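Local structure of ORF48 (Lactococcus phage TP901-1, 3U6X) at residues K22-I25 against G26-T29. The protein probably forms part of the phage baseplate as its upper protein, here through an immunoglobulin-like domain packed against chains of another protein. Residues are numbered along the deposited sequence; the frame is centred on the assembly and turned at random.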
loop_
_atom_site.group_PDB
_atom_site.type_symbol
_atom_site.label_atom_id
_atom_site.label_comp_id
_atom_site.label_asym_id
_atom_site.label_seq_id
_atom_site.Cartn_x
_atom_site.Cartn_y
_atom_site.Cartn_z
ATOM N N LYS V 22 -13.118 -56.568 11.186
ATOM C CA LYS V 22 -12.838 -57.705 10.332
ATOM C C LYS V 22 -12.892 -57.279 8.849
ATOM O O LYS V 22 -13.655 -56.374 8.475
ATOM C CB LYS V 22 -13.929 -58.765 10.610
ATOM C CG LYS V 22 -13.656 -60.169 10.085
ATOM C CD LYS V 22 -14.730 -61.177 10.497
ATOM C CE LYS V 22 -14.482 -61.778 11.869
ATOM N NZ LYS V 22 -15.012 -63.170 11.978
ATOM N N ASN V 23 -12.130 -57.983 7.996
ATOM C CA ASN V 23 -12.121 -57.794 6.543
ATOM C C ASN V 23 -11.668 -56.434 6.016
ATOM O O ASN V 23 -12.052 -56.043 4.910
ATOM C CB ASN V 23 -13.433 -58.292 5.888
ATOM C CG ASN V 23 -13.514 -59.796 5.810
ATOM O OD1 ASN V 23 -12.536 -60.483 5.459
ATOM N ND2 ASN V 23 -14.696 -60.332 6.097
ATOM N N ALA V 24 -10.800 -55.740 6.752
ATOM C CA ALA V 24 -10.282 -54.458 6.291
ATOM C C ALA V 24 -9.404 -54.715 5.057
ATOM O O ALA V 24 -8.974 -55.838 4.825
ATOM C CB ALA V 24 -9.470 -53.807 7.402
ATOM N N ILE V 25 -9.173 -53.693 4.260
ATOM C CA ILE V 25 -8.356 -53.731 3.056
ATOM C C ILE V 25 -7.057 -54.542 3.268
ATOM O O ILE V 25 -6.333 -54.293 4.232
ATOM C CB ILE V 25 -8.198 -52.233 2.591
ATOM C CG1 ILE V 25 -8.934 -51.954 1.300
ATOM C CG2 ILE V 25 -6.792 -51.613 2.599
ATOM C CD1 ILE V 25 -10.393 -51.754 1.488
ATOM N N GLY V 26 -6.867 -55.579 2.452
ATOM C CA GLY V 26 -5.688 -56.434 2.492
ATOM C C GLY V 26 -5.657 -57.504 3.565
ATOM O O GLY V 26 -4.620 -58.156 3.730
ATOM N N THR V 27 -6.777 -57.708 4.303
ATOM C CA THR V 27 -6.845 -58.744 5.343
ATOM C C THR V 27 -7.787 -59.862 4.925
ATOM O O THR V 27 -7.804 -60.918 5.557
ATOM C CB THR V 27 -7.176 -58.173 6.729
ATOM O OG1 THR V 27 -8.498 -57.650 6.714
ATOM C CG2 THR V 27 -6.183 -57.125 7.190
ATOM N N GLU V 28 -8.566 -59.632 3.856
ATOM C CA GLU V 28 -9.518 -60.592 3.304
ATOM C C GLU V 28 -8.827 -61.913 2.940
ATOM O O GLU V 28 -7.720 -61.887 2.400
ATOM C CB GLU V 28 -10.226 -60.002 2.075
ATOM C CG GLU V 28 -10.771 -58.591 2.253
ATOM C CD GLU V 28 -10.015 -57.464 1.555
ATOM O OE1 GLU V 28 -8.761 -57.476 1.568
ATOM O OE2 GLU V 28 -10.684 -56.542 1.031
ATOM N N THR V 29 -9.459 -63.060 3.273
ATOM C CA THR V 29 -8.918 -64.408 3.052
ATOM C C THR V 29 -8.564 -64.684 1.590
ATOM O O THR V 29 -7.429 -65.073 1.302
ATOM C CB THR V 29 -9.839 -65.495 3.662
ATOM O OG1 THR V 29 -10.138 -65.167 5.016
ATOM C CG2 THR V 29 -9.213 -66.886 3.621
HETATM O O HOH W 1 -12.414 -54.957 2.474
HETATM O O HOH W 2 -12.168 -62.833 3.911
#
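The carbonyl oxygen of Ala24 is gripped twice by Thr27, through the hydroxyl and through the backbone amide. Thr27 OG1 donates to Ala24 O at 2.7 Å, and Thr27 N reaches that same Ala24 O at 2.9 Å, both from one face of the carbonyl plane. The hydroxyl can join in because chi1 of 66° sets OG1 between the threonine's own N and carbonyl carbon, turning it back over the chain; a beta-branched alcohol thus supplies a bond from its hydroxyl, and the side chain also touches Val87 of strand 86-92.

Glycine suits the position just before Thr27, since Gly26 has a phi of 80°, a conformation that residues with a CB adopt less readily. Its amide makes a weak, bent bond of 2.8 Å from Gly26 N to Glu28 OE1, the glutamate bending at chi2 to fold back over the loop. The second oxygen accepts a hydrogen bond from a water 2.8 Å from Glu28 OE2, and this water also donates to Asn23 O. Asn23, whose residue type tolerates positive phi, crosses the glutamate side chain at a slant, its amide plane 38° from the carboxylate plane. Its OD1 sits 3.7 Å from Glu28 CA, and another water links Asn23 OD1 to Thr29 N, standing 2.8 Å from that nitrogen.

The side chain of Ile25 packs on the backbone of one chain of another protein and on an apolar side chain of a second such chain. Residues 24-27 form a type II beta turn with glycine at its third position, in the long loop between strands 16-22 and 43-53 of this immunoglobulin-like domain.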